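Long-range contacts in AxyAgu115A (PDB 6NPS), which is a family GH115 alpha-glucuronidase, a hydrolase that probably removes glucuronic acid side groups from arabinoglucuronoxylan: residues A[10-15]-A[45-50]; A[374-379]-A[399-404]; A[392-397]-A[441-446]; A[668-673]-A[687-692]; A[700-705]-A[742-747]. The protein carries 3 engineered substitutions. All coordinates share one frame; numbering follows the deposited sequence.

Interaction 1 lies apart near the N-terminus, its centre about 51 Å or more from that of every other contact. Interactions 2 and 3 are neighbours, their centres about 11 Å apart, in loops that lead into strands 379-383, 405-410 and 446-450 of the TIM barrel; active sites of such barrels lie at the other, C-terminal ends of the strands. Arg399 crosses from interaction 2 to Phe441 O and Gly442 of interaction 3, and Arg399 NH2 and Gly442 O each hydrogen-bond glycerol, probably from the crystallisation liquor. Interactions 4 and 5, about 9 Å apart between centres, share a beta sheet; Asp671 OD2 probably hydrogen-bonds Ser701 OG at 2.6 Å.

Interaction 1: A[10-15]-A[45-50]; sequences EMLMTD and LVFGYQ
Three apolar contacts, one of them with an aromatic face, and one shared water join the end of helix 9-12 to the end of helix 30-47. The aromatic part is carried by Met13 and Tyr49. Met13 CG sits squarely over the middle of the tyrosine ring, 3.6 Å from the centroid and only 6° off the ring normal, a textbook CH-pi contact. The thioether follows along the same face: Met13 SD is 4.3 Å from the centroid of the Tyr49 ring, in a more oblique Met-aromatic approach. The Met13 chain is extended as far as SD and bends at chi3 (-96°), so that CE stays above the same side of the ring, out past the rim near Tyr49 CE2.

Aliphatic packing is the business of Leu12. Its CB touches Tyr49 CB at 3.9 Å, while CD1 reaches further to meet Phe47 CB at 3.6 Å, the two side chains crossing at about a right angle. Between these two aromatic residues Gly48, with positive phi, takes the chain out of the helix.

The polar part is a single bridge. One water donates to Leu12 O and to Gln50 O, 2.8 Å from each, linking two carbonyls that cannot bond each other. Nearby, Gln9 hydrogen-bonds Phe47 O. With no direct hydrogen bond between the two segments, the contact rests on shape and dispersion, and the water reconciles the two facing acceptors.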
# COMPACT_ATOMS: atom_id res chain seq x y z
N GLU A 10 64.30 30.59 -8.13
CA GLU A 10 65.70 30.79 -8.51
C GLU A 10 66.62 29.80 -7.80
O GLU A 10 67.58 29.29 -8.38
CB GLU A 10 66.15 32.22 -8.19
CG GLU A 10 65.19 33.30 -8.63
CD GLU A 10 65.24 33.59 -10.13
OE1 GLU A 10 65.00 34.76 -10.51
OE2 GLU A 10 65.49 32.66 -10.92
N MET A 11 66.32 29.52 -6.54
CA MET A 11 67.14 28.61 -5.77
C MET A 11 67.11 27.21 -6.37
O MET A 11 68.03 26.42 -6.16
CB MET A 11 66.68 28.57 -4.31
CG MET A 11 67.36 29.60 -3.42
SD MET A 11 66.34 30.07 -2.01
CE MET A 11 66.83 31.79 -1.81
N LEU A 12 66.04 26.90 -7.10
CA LEU A 12 65.87 25.55 -7.61
C LEU A 12 66.27 25.40 -9.08
O LEU A 12 66.57 24.27 -9.50
CB LEU A 12 64.41 25.10 -7.44
CG LEU A 12 63.86 25.12 -6.01
CD1 LEU A 12 62.32 25.06 -6.01
CD2 LEU A 12 64.41 23.96 -5.23
N MET A 13 66.32 26.48 -9.84
CA MET A 13 66.63 26.39 -11.26
C MET A 13 68.11 26.18 -11.47
O MET A 13 68.94 26.77 -10.77
CB MET A 13 66.18 27.66 -11.98
CG MET A 13 64.70 27.71 -12.26
SD MET A 13 64.23 29.30 -12.93
CE MET A 13 63.68 30.13 -11.46
N THR A 14 68.44 25.37 -12.48
CA THR A 14 69.82 24.93 -12.68
C THR A 14 70.76 26.10 -12.98
O THR A 14 71.93 26.05 -12.59
CB THR A 14 69.89 23.90 -13.81
OG1 THR A 14 69.49 24.51 -15.04
CG2 THR A 14 68.96 22.73 -13.50
N ASP A 15 70.27 27.16 -13.64
CA ASP A 15 71.15 28.27 -14.00
C ASP A 15 71.47 29.20 -12.82
O ASP A 15 72.46 29.93 -12.88
CB ASP A 15 70.57 29.08 -15.17
CG ASP A 15 69.18 29.69 -14.87
OD1 ASP A 15 68.76 29.76 -13.69
OD2 ASP A 15 68.50 30.11 -15.84
N LEU A 45 55.82 20.55 -6.72
CA LEU A 45 54.47 20.92 -7.13
C LEU A 45 54.18 22.38 -6.83
O LEU A 45 53.41 23.01 -7.56
CB LEU A 45 53.43 20.05 -6.42
CG LEU A 45 53.44 18.57 -6.77
CD1 LEU A 45 52.42 17.87 -5.87
CD2 LEU A 45 53.09 18.36 -8.24
N VAL A 46 54.75 22.90 -5.75
CA VAL A 46 54.51 24.28 -5.35
C VAL A 46 55.31 25.24 -6.23
O VAL A 46 54.78 26.26 -6.70
CB VAL A 46 54.88 24.46 -3.86
CG1 VAL A 46 54.85 25.94 -3.46
CG2 VAL A 46 53.94 23.64 -2.98
N PHE A 47 56.61 24.95 -6.43
CA PHE A 47 57.49 25.89 -7.13
C PHE A 47 57.67 25.60 -8.62
O PHE A 47 58.10 26.49 -9.36
CB PHE A 47 58.86 25.95 -6.42
CG PHE A 47 58.78 26.53 -5.03
CD1 PHE A 47 58.78 27.90 -4.83
CD2 PHE A 47 58.65 25.70 -3.93
CE1 PHE A 47 58.68 28.44 -3.53
CE2 PHE A 47 58.56 26.21 -2.65
CZ PHE A 47 58.58 27.60 -2.45
N GLY A 48 57.35 24.39 -9.08
CA GLY A 48 57.50 24.07 -10.48
C GLY A 48 58.86 23.54 -10.90
O GLY A 48 59.09 23.36 -12.10
N TYR A 49 59.77 23.29 -9.96
CA TYR A 49 61.10 22.79 -10.32
C TYR A 49 61.53 21.75 -9.29
O TYR A 49 61.18 21.85 -8.11
CB TYR A 49 62.13 23.94 -10.41
CG TYR A 49 61.81 24.98 -11.49
CD1 TYR A 49 62.16 24.76 -12.82
CD2 TYR A 49 61.18 26.17 -11.17
CE1 TYR A 49 61.88 25.71 -13.81
CE2 TYR A 49 60.89 27.13 -12.14
CZ TYR A 49 61.23 26.89 -13.47
OH TYR A 49 60.94 27.84 -14.44
N GLN A 50 62.28 20.76 -9.73
CA GLN A 50 62.59 19.63 -8.86
C GLN A 50 63.74 19.98 -7.93
O GLN A 50 64.83 20.31 -8.41
CB GLN A 50 62.94 18.42 -9.71
CG GLN A 50 63.06 17.12 -8.94
CD GLN A 50 63.58 15.98 -9.82
OE1 GLN A 50 63.61 16.09 -11.05
NE2 GLN A 50 64.02 14.90 -9.19
O HOH W 1 66.96 22.04 -7.93

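Interaction 2: A[374-379]-A[399-404]; sequences ELEDVI and RKHSGG
His401 enters edge-on. With CG anti to the backbone N (chi1 172°), its imidazole drives NE2 into the loop of residues 374-379, where it donates to Val378 O at 2.8 Å. The bond is nearly straight (163°) and lies in the plane of both ring and carbonyl, so it fixes the ring's rotation; CE1 comes within 3.1 Å of Leu375 O at the same edge. Glu376 runs past His401 in the opposite direction, its carboxylate turned 46° from the ring, with OE2 still 4.1 Å from His401 ND1. A nearby carboxylate might raise the histidine's pKa.

Each loop folds through a type II beta turn, Leu375 to Val378 and His401 to Gly404, just before parallel strands 379-383 and 405-410, adjacent staves of the TIM barrel. Where the turns meet, Asp377 N donates to Ser402 O at 3.1 Å from above the carbonyl plane, and also to Glu376 OE1 at 3.0 Å. Gly403 stands so close that a CB would clash with Val378 O.

Waters complete the polar side: one donates to Glu376 OE2 and accepts from Ser402 N; a second donates to Asp377 OD2 and lies 2.5 Å from Ser402 OG.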
# COMPACT_ATOMS: atom_id res chain seq x y z
N GLU A 374 45.36 -11.83 33.09
CA GLU A 374 45.88 -12.06 31.80
C GLU A 374 45.69 -10.82 30.91
O GLU A 374 46.36 -10.65 29.94
CB GLU A 374 45.26 -13.31 31.25
CG GLU A 374 45.88 -14.56 31.87
CD GLU A 374 47.34 -14.69 31.46
OE1 GLU A 374 47.69 -14.06 30.49
OE2 GLU A 374 48.15 -15.39 32.08
N LEU A 375 44.76 -9.95 31.28
CA LEU A 375 44.50 -8.69 30.59
C LEU A 375 45.32 -7.53 31.12
O LEU A 375 45.20 -6.41 30.60
CB LEU A 375 43.02 -8.37 30.67
CG LEU A 375 42.22 -9.49 30.02
CD1 LEU A 375 40.75 -9.21 30.23
CD2 LEU A 375 42.55 -9.58 28.51
N GLU A 376 46.19 -7.76 32.10
CA GLU A 376 47.04 -6.67 32.57
C GLU A 376 47.99 -6.24 31.45
O GLU A 376 48.62 -7.08 30.78
CB GLU A 376 47.80 -7.09 33.83
CG GLU A 376 48.22 -5.89 34.67
CD GLU A 376 47.20 -4.75 34.57
OE1 GLU A 376 47.50 -3.75 33.88
OE2 GLU A 376 46.12 -4.84 35.21
N ASP A 377 48.06 -4.92 31.23
CA ASP A 377 48.84 -4.25 30.20
C ASP A 377 48.20 -4.38 28.83
O ASP A 377 48.75 -3.81 27.88
CB ASP A 377 50.29 -4.74 30.12
CG ASP A 377 50.93 -4.92 31.50
OD1 ASP A 377 51.41 -6.04 31.82
OD2 ASP A 377 50.93 -3.92 32.27
N VAL A 378 47.08 -5.08 28.68
CA VAL A 378 46.40 -5.20 27.39
C VAL A 378 45.48 -4.00 27.16
O VAL A 378 44.74 -3.58 28.07
CB VAL A 378 45.62 -6.53 27.31
CG1 VAL A 378 44.80 -6.59 26.01
CG2 VAL A 378 46.57 -7.71 27.40
N ILE A 379 45.50 -3.46 25.94
CA ILE A 379 44.52 -2.44 25.57
C ILE A 379 43.15 -3.09 25.43
O ILE A 379 43.00 -4.08 24.71
CB ILE A 379 44.91 -1.76 24.25
CG1 ILE A 379 46.28 -1.09 24.34
CG2 ILE A 379 43.81 -0.75 23.85
CD1 ILE A 379 46.95 -0.98 22.98
N ARG A 399 38.97 2.85 34.98
CA ARG A 399 39.98 3.72 34.41
C ARG A 399 41.34 3.54 35.07
O ARG A 399 42.33 4.09 34.58
CB ARG A 399 39.52 5.18 34.50
CG ARG A 399 38.30 5.43 33.58
CD ARG A 399 37.65 6.78 33.88
NE ARG A 399 38.47 7.88 33.40
CZ ARG A 399 38.00 9.09 33.12
NH1 ARG A 399 36.71 9.38 33.30
NH2 ARG A 399 38.83 10.02 32.67
N LYS A 400 41.40 2.77 36.15
CA LYS A 400 42.67 2.39 36.76
C LYS A 400 43.44 1.35 35.93
O LYS A 400 44.60 1.06 36.25
CB LYS A 400 42.40 1.84 38.16
CG LYS A 400 42.29 2.91 39.24
CD LYS A 400 43.05 2.45 40.51
CE LYS A 400 43.90 3.57 41.17
NZ LYS A 400 45.18 3.87 40.46
N HIS A 401 42.83 0.80 34.88
CA HIS A 401 43.40 -0.36 34.19
C HIS A 401 44.67 0.03 33.47
O HIS A 401 44.67 0.92 32.61
CB HIS A 401 42.39 -0.94 33.21
CG HIS A 401 42.95 -2.02 32.32
ND1 HIS A 401 43.26 -3.28 32.78
CD2 HIS A 401 43.25 -2.01 31.01
CE1 HIS A 401 43.72 -4.01 31.79
NE2 HIS A 401 43.73 -3.26 30.70
N SER A 402 45.77 -0.59 33.84
CA SER A 402 47.00 -0.37 33.12
C SER A 402 46.91 -1.08 31.78
O SER A 402 46.53 -2.26 31.70
CB SER A 402 48.19 -0.86 33.95
OG SER A 402 49.25 -1.27 33.11
N GLY A 403 47.25 -0.38 30.71
CA GLY A 403 46.98 -0.84 29.37
C GLY A 403 46.00 0.05 28.66
O GLY A 403 46.03 0.14 27.43
N GLY A 404 45.14 0.73 29.41
CA GLY A 404 44.23 1.68 28.79
C GLY A 404 43.16 1.04 27.91
O GLY A 404 42.97 -0.19 27.87
O HOH W 2 45.63 -2.57 36.28
O HOH W 3 50.53 -1.13 30.91
O HOH W 4 49.13 -0.80 26.28

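Interaction 3: A[392-397]-A[441-446]; sequences TLPTED and FGVRDL
Phe441, the first residue beyond helix 428-440, points toward the loop of residues 392-397. Its CB already faces two partners, 3.9 Å from Leu393 CB and 4.1 Å from Pro394 CD. With CG anti to the carbonyl carbon (chi1 -83°), the ring is laid beneath the leucine. Its CG is 3.7 Å from Leu393 CD1, and CD1 of Phe441 is closer still to that methyl at 3.6 Å. Leu393 CD1 thus stands over one face of the ring, 20° off the normal, in a CH-pi contact shifted toward the rim, the two side chains crossing at about a right angle. At the ring's edge Phe441 CD2, itself under Leu393 CB, meets Pro394 O, which lies in the ring plane 3.5 Å away. Further out, Phe441 CE1 still grazes Leu393 CD1 at 4.0 Å.

An alanine here would strip away the ring, and would probably loosen the seat of Leu393 and disturb the packing beside Pro394.

Beyond the phenylalanine, Gly442 takes positive phi as the C-prime residue of a Schellman motif that ends the helix, and Val443 then folds back so that CG2 meets Pro394 CD at 3.6 Å. Residues 441-445 link helix 428-440 to strand 446-450, and the cluster closes over the barrel wall: Leu393 and Val443 rest on Met407, Pro394 on Tyr405, both in strand 405-410, while Pro394 and Val443 also touch Leu382 of strand 379-383.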
# COMPACT_ATOMS: atom_id res chain seq x y z
N THR A 392 29.03 0.79 26.08
CA THR A 392 29.50 1.09 27.42
C THR A 392 30.91 1.65 27.38
O THR A 392 31.64 1.51 26.40
CB THR A 392 29.47 -0.13 28.32
OG1 THR A 392 30.43 -1.08 27.84
CG2 THR A 392 28.08 -0.74 28.33
N LEU A 393 31.27 2.32 28.47
CA LEU A 393 32.50 3.08 28.57
C LEU A 393 33.09 2.82 29.95
O LEU A 393 32.37 2.36 30.86
CB LEU A 393 32.20 4.58 28.37
CG LEU A 393 31.72 5.01 26.96
CD1 LEU A 393 31.32 6.49 26.98
CD2 LEU A 393 32.78 4.73 25.84
N PRO A 394 34.37 3.12 30.16
CA PRO A 394 34.98 2.79 31.46
C PRO A 394 34.33 3.54 32.63
O PRO A 394 34.11 4.75 32.57
CB PRO A 394 36.44 3.22 31.27
CG PRO A 394 36.66 3.18 29.77
CD PRO A 394 35.35 3.65 29.20
N THR A 395 34.01 2.79 33.68
CA THR A 395 33.72 3.38 34.98
C THR A 395 35.02 3.92 35.58
O THR A 395 36.13 3.62 35.12
CB THR A 395 33.13 2.35 35.94
OG1 THR A 395 34.12 1.34 36.20
CG2 THR A 395 31.92 1.68 35.34
N GLU A 396 34.87 4.66 36.68
CA GLU A 396 36.02 5.26 37.35
C GLU A 396 36.98 4.18 37.81
O GLU A 396 38.20 4.33 37.69
CB GLU A 396 35.56 6.11 38.53
CG GLU A 396 35.12 7.52 38.16
CD GLU A 396 34.46 8.24 39.31
OE1 GLU A 396 33.83 7.57 40.16
OE2 GLU A 396 34.56 9.49 39.37
N ASP A 397 36.44 3.09 38.35
CA ASP A 397 37.29 1.98 38.78
C ASP A 397 38.02 1.35 37.59
O ASP A 397 39.22 1.09 37.66
CB ASP A 397 36.48 0.93 39.53
CG ASP A 397 37.35 -0.20 40.06
OD1 ASP A 397 38.48 0.07 40.51
OD2 ASP A 397 36.89 -1.37 40.01
N PHE A 441 35.57 9.74 29.13
CA PHE A 441 35.48 8.56 29.98
C PHE A 441 36.81 7.79 30.06
O PHE A 441 36.83 6.66 30.56
CB PHE A 441 34.39 7.61 29.48
CG PHE A 441 32.98 7.97 29.94
CD1 PHE A 441 32.31 9.03 29.35
CD2 PHE A 441 32.34 7.23 30.94
CE1 PHE A 441 31.01 9.36 29.73
CE2 PHE A 441 31.06 7.53 31.33
CZ PHE A 441 30.38 8.60 30.72
N GLY A 442 37.90 8.35 29.53
CA GLY A 442 39.20 7.73 29.68
C GLY A 442 39.55 6.74 28.60
O GLY A 442 40.38 5.87 28.83
N VAL A 443 38.97 6.85 27.41
CA VAL A 443 39.34 6.00 26.27
C VAL A 443 40.36 6.78 25.45
O VAL A 443 39.99 7.57 24.58
CB VAL A 443 38.13 5.62 25.41
CG1 VAL A 443 38.60 4.68 24.24
CG2 VAL A 443 37.09 4.90 26.26
N ARG A 444 41.63 6.52 25.70
CA ARG A 444 42.66 7.42 25.20
C ARG A 444 43.86 6.72 24.59
O ARG A 444 44.76 7.42 24.12
CB ARG A 444 43.15 8.33 26.33
CG ARG A 444 42.08 9.27 26.81
CD ARG A 444 42.50 10.05 28.02
NE ARG A 444 41.35 10.75 28.57
CZ ARG A 444 41.42 11.60 29.59
NH1 ARG A 444 42.60 11.87 30.16
NH2 ARG A 444 40.32 12.16 30.06
N ASP A 445 43.91 5.40 24.58
CA ASP A 445 45.11 4.74 24.08
C ASP A 445 45.03 4.36 22.61
O ASP A 445 46.05 4.39 21.91
CB ASP A 445 45.40 3.50 24.92
CG ASP A 445 46.09 3.87 26.24
OD1 ASP A 445 45.44 4.50 27.11
OD2 ASP A 445 47.30 3.56 26.38
N LEU A 446 43.85 4.03 22.11
CA LEU A 446 43.77 3.61 20.72
C LEU A 446 42.43 4.05 20.15
O LEU A 446 41.40 3.84 20.79
CB LEU A 446 43.92 2.07 20.63
CG LEU A 446 43.94 1.46 19.24
CD1 LEU A 446 44.75 0.13 19.24
CD2 LEU A 446 42.53 1.15 18.80

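Interaction 4: A[668-673]-A[687-692]; sequences VSIDGT and LPLVDF
Two successive turns of the Ile670 side chain, CG1 anti to the carbonyl carbon (chi1 -54°) and CD1 then folded round beside CA (chi2 -52°), set it against Leu687, whose own CG is likewise anti to its carbonyl carbon (chi1 -56°). The two side chains slide past each other in opposite directions: Ile670 CG1 lies 4.0 Å from Leu687 CB, and Ile670 CD1 is 4.1 Å from Leu687 CD1. The other branch, CG2, reaches Leu689 CG at 4.2 Å, meeting that side chain obliquely. Leu687 CD1 extends the patch back along the strand, where it touches Val668 O at 3.7 Å.

Across the segments there is no hydrogen bond, and the distances are those of relaxed van der Waals packing. Replacing Ile670 by an alanine would remove both branches and would probably cost strand 666-670 its packing against Leu687 and Leu689.

Just after Ile670 the chain reverses in a type II turn to Thr673, with Gly672 at positive phi. Thr673 OG1 donates to Ile670 O at 3.0 Å, supporting a weak backbone bond across the same turn.

Strands 666-670 and 686-688 belong to two different sheets of a beta sandwich, and the contact lies where these sheets face each other. Ile670 and Leu689 both also touch Ile770 of strand 766-775, the neighbour of 686-688, while Val668 packs on Phe702 of strand 700-706, the neighbour of 666-670.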
# COMPACT_ATOMS: atom_id res chain seq x y z
N VAL A 668 -9.58 20.16 -3.55
CA VAL A 668 -9.07 21.24 -2.71
C VAL A 668 -8.30 20.64 -1.54
O VAL A 668 -8.85 19.79 -0.82
CB VAL A 668 -10.22 22.13 -2.20
CG1 VAL A 668 -9.70 23.22 -1.24
CG2 VAL A 668 -11.00 22.74 -3.36
N SER A 669 -7.06 21.08 -1.32
CA SER A 669 -6.28 20.52 -0.23
C SER A 669 -5.58 21.62 0.56
O SER A 669 -5.18 22.64 -0.01
CB SER A 669 -5.26 19.49 -0.76
OG SER A 669 -4.35 20.07 -1.70
N ILE A 670 -5.46 21.42 1.87
CA ILE A 670 -4.84 22.41 2.75
C ILE A 670 -3.34 22.13 2.78
O ILE A 670 -2.92 21.02 3.11
CB ILE A 670 -5.42 22.32 4.17
CG1 ILE A 670 -6.96 22.42 4.15
CG2 ILE A 670 -4.75 23.39 5.10
CD1 ILE A 670 -7.45 23.64 3.37
N ASP A 671 -2.52 23.12 2.46
CA ASP A 671 -1.10 22.81 2.34
C ASP A 671 -0.53 22.45 3.71
O ASP A 671 -0.94 23.00 4.73
CB ASP A 671 -0.36 23.99 1.71
CG ASP A 671 -0.81 24.27 0.27
OD1 ASP A 671 -1.66 23.52 -0.27
OD2 ASP A 671 -0.34 25.26 -0.33
N GLY A 672 0.40 21.49 3.73
CA GLY A 672 1.02 21.05 4.96
C GLY A 672 0.25 20.00 5.75
O GLY A 672 0.68 19.66 6.86
N THR A 673 -0.88 19.49 5.23
CA THR A 673 -1.75 18.54 5.92
C THR A 673 -2.32 17.54 4.91
O THR A 673 -2.20 17.72 3.69
CB THR A 673 -2.96 19.22 6.60
OG1 THR A 673 -3.91 19.56 5.58
CG2 THR A 673 -2.58 20.53 7.35
N LEU A 687 -13.09 22.02 5.67
CA LEU A 687 -11.69 21.80 6.02
C LEU A 687 -11.15 22.93 6.90
O LEU A 687 -11.37 24.11 6.59
CB LEU A 687 -10.82 21.71 4.76
CG LEU A 687 -11.21 20.66 3.70
CD1 LEU A 687 -10.28 20.81 2.49
CD2 LEU A 687 -11.17 19.20 4.24
N PRO A 688 -10.43 22.60 7.97
CA PRO A 688 -9.78 23.65 8.78
C PRO A 688 -8.39 24.03 8.29
O PRO A 688 -7.56 23.19 7.95
CB PRO A 688 -9.70 23.02 10.17
CG PRO A 688 -9.57 21.54 9.89
CD PRO A 688 -10.46 21.30 8.67
N LEU A 689 -8.12 25.33 8.27
CA LEU A 689 -6.81 25.84 7.91
C LEU A 689 -6.33 26.60 9.13
O LEU A 689 -6.87 27.67 9.46
CB LEU A 689 -6.89 26.75 6.68
CG LEU A 689 -5.59 27.32 6.17
CD1 LEU A 689 -5.73 27.63 4.69
CD2 LEU A 689 -5.28 28.59 6.94
N VAL A 690 -5.32 26.07 9.82
CA VAL A 690 -5.08 26.52 11.19
C VAL A 690 -3.82 27.39 11.32
O VAL A 690 -3.43 27.72 12.43
CB VAL A 690 -5.03 25.33 12.16
CG1 VAL A 690 -6.36 24.58 12.10
CG2 VAL A 690 -3.83 24.41 11.86
N ASP A 691 -3.20 27.79 10.20
CA ASP A 691 -1.92 28.49 10.27
C ASP A 691 -2.00 29.78 11.10
O ASP A 691 -1.02 30.15 11.77
CB ASP A 691 -1.41 28.81 8.87
CG ASP A 691 -1.32 27.56 7.96
OD1 ASP A 691 -2.37 26.92 7.69
OD2 ASP A 691 -0.20 27.25 7.50
N PHE A 692 -3.14 30.50 11.05
CA PHE A 692 -3.21 31.80 11.73
C PHE A 692 -3.52 31.65 13.21
O PHE A 692 -3.66 32.67 13.89
CB PHE A 692 -4.25 32.71 11.05
CG PHE A 692 -3.95 32.95 9.60
CD1 PHE A 692 -3.00 33.89 9.21
CD2 PHE A 692 -4.58 32.20 8.61
CE1 PHE A 692 -2.71 34.10 7.85
CE2 PHE A 692 -4.28 32.38 7.27
CZ PHE A 692 -3.35 33.33 6.89

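Interaction 5: A[700-705]-A[742-747]; sequences ASFTIS and IHVFVD
Ile742 O takes one hydrogen bond and one bent, much weaker CA-H...O contact from the opposing strand. Phe702 N donates to it at 3.0 Å, in the carbonyl plane, and Ser701 CA makes the CA-H...O contact at 3.1 Å. The exchange is returned by Ile742 N, whose bond to Phe702 O is the shortest of the three direct bonds between the strands at 2.7 Å and runs nearly along the C=O axis. Further on, Val744 N donates to Ala700 O at 3.0 Å; the N-H...O angle is almost straight (171°), but the donor sits above the carbonyl plane. Beyond that point direct pairing gives way to water: one molecule accepts from Ala700 N and donates to Val744 O.

This is antiparallel beta pairing, with Phe702 and Ile742 as a hydrogen-bonded pair and Ser701 and His743 as a non-hydrogen-bonded one. The two strands, 700-706 and 739-746, are neighbours in one sheet of a beta sandwich, flanked by strands 666-670 and 723-725.

On the sheet face bearing Phe702, Ile742 and Val744, the aromatic ring leads. Phe702 takes the crowded position, CG between the backbone N and the carbonyl carbon (chi1 64°), which tips its ring across toward the other strand. Ile742 CB lies over one ring face, 3.8 Å from the centroid and 18° off the normal, a CH-pi contact. Val744 CG2 comes instead to the edge, 3.8 Å from Phe702 CD1. Next to the ring, Ile704 CD1 meets Ile742 CG1 at 3.8 Å, and Phe702 itself also leans on Val668 and Ile670 of the next strand.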
# COMPACT_ATOMS: atom_id res chain seq x y z
N ALA A 700 -0.56 31.72 4.55
CA ALA A 700 -0.97 30.31 4.51
C ALA A 700 -1.45 30.04 3.09
O ALA A 700 -1.61 30.96 2.28
CB ALA A 700 -2.06 30.00 5.53
N SER A 701 -1.68 28.76 2.78
CA SER A 701 -2.14 28.52 1.42
C SER A 701 -2.90 27.21 1.34
O SER A 701 -2.78 26.34 2.21
CB SER A 701 -0.98 28.52 0.41
OG SER A 701 0.00 27.58 0.71
N PHE A 702 -3.71 27.10 0.29
CA PHE A 702 -4.31 25.83 -0.09
C PHE A 702 -4.15 25.66 -1.59
O PHE A 702 -3.83 26.61 -2.30
CB PHE A 702 -5.79 25.76 0.36
CG PHE A 702 -6.71 26.76 -0.28
CD1 PHE A 702 -6.91 28.03 0.29
CD2 PHE A 702 -7.41 26.42 -1.44
CE1 PHE A 702 -7.80 28.94 -0.29
CE2 PHE A 702 -8.30 27.31 -2.02
CZ PHE A 702 -8.51 28.59 -1.46
N THR A 703 -4.38 24.43 -2.08
CA THR A 703 -4.16 24.13 -3.48
C THR A 703 -5.45 23.58 -4.07
O THR A 703 -6.24 22.92 -3.39
CB THR A 703 -2.98 23.14 -3.62
OG1 THR A 703 -1.82 23.76 -3.05
CG2 THR A 703 -2.67 22.79 -5.08
N ILE A 704 -5.66 23.89 -5.35
CA ILE A 704 -6.73 23.33 -6.17
C ILE A 704 -6.07 22.55 -7.31
O ILE A 704 -5.22 23.11 -8.02
CB ILE A 704 -7.66 24.43 -6.71
CG1 ILE A 704 -8.17 25.32 -5.58
CG2 ILE A 704 -8.85 23.83 -7.51
CD1 ILE A 704 -8.76 26.63 -6.09
N SER A 705 -6.48 21.28 -7.51
CA SER A 705 -5.80 20.35 -8.40
C SER A 705 -6.78 19.63 -9.30
O SER A 705 -7.85 19.19 -8.86
CB SER A 705 -5.02 19.27 -7.64
OG SER A 705 -4.09 19.88 -6.78
N ILE A 742 -3.47 28.83 -3.82
CA ILE A 742 -4.17 30.05 -3.43
C ILE A 742 -3.57 30.50 -2.11
O ILE A 742 -3.52 29.72 -1.14
CB ILE A 742 -5.69 29.83 -3.30
CG1 ILE A 742 -6.27 29.10 -4.54
CG2 ILE A 742 -6.42 31.18 -2.98
CD1 ILE A 742 -6.11 29.81 -5.87
N HIS A 743 -3.08 31.74 -2.06
CA HIS A 743 -2.58 32.30 -0.81
C HIS A 743 -3.71 32.98 -0.05
O HIS A 743 -4.55 33.67 -0.63
CB HIS A 743 -1.43 33.26 -1.08
CG HIS A 743 -0.39 32.64 -1.95
ND1 HIS A 743 0.56 31.78 -1.45
CD2 HIS A 743 -0.22 32.67 -3.29
CE1 HIS A 743 1.31 31.33 -2.45
NE2 HIS A 743 0.86 31.87 -3.57
N VAL A 744 -3.69 32.79 1.26
CA VAL A 744 -4.71 33.34 2.15
C VAL A 744 -4.07 34.45 2.98
O VAL A 744 -2.97 34.28 3.49
CB VAL A 744 -5.30 32.26 3.07
CG1 VAL A 744 -6.41 32.84 3.91
CG2 VAL A 744 -5.86 31.10 2.23
N PHE A 745 -4.80 35.56 3.16
CA PHE A 745 -4.29 36.75 3.85
C PHE A 745 -5.26 37.15 4.95
O PHE A 745 -6.48 37.24 4.71
CB PHE A 745 -4.11 37.95 2.91
CG PHE A 745 -3.33 37.62 1.68
CD1 PHE A 745 -1.99 37.28 1.76
CD2 PHE A 745 -3.95 37.61 0.43
CE1 PHE A 745 -1.27 36.96 0.63
CE2 PHE A 745 -3.22 37.29 -0.72
CZ PHE A 745 -1.88 36.95 -0.61
N VAL A 746 -4.73 37.40 6.15
CA VAL A 746 -5.51 37.89 7.28
C VAL A 746 -5.03 39.30 7.62
O VAL A 746 -3.85 39.51 7.90
CB VAL A 746 -5.38 36.96 8.49
CG1 VAL A 746 -5.97 37.61 9.73
CG2 VAL A 746 -6.10 35.64 8.20
N ASP A 747 -5.95 40.26 7.61
CA ASP A 747 -5.62 41.60 8.06
C ASP A 747 -5.74 41.65 9.57
O ASP A 747 -6.85 41.72 10.11
CB ASP A 747 -6.52 42.63 7.40
CG ASP A 747 -6.11 44.06 7.73
OD1 ASP A 747 -5.02 44.25 8.35
OD2 ASP A 747 -6.87 44.98 7.36
O HOH W 5 -0.50 33.98 2.45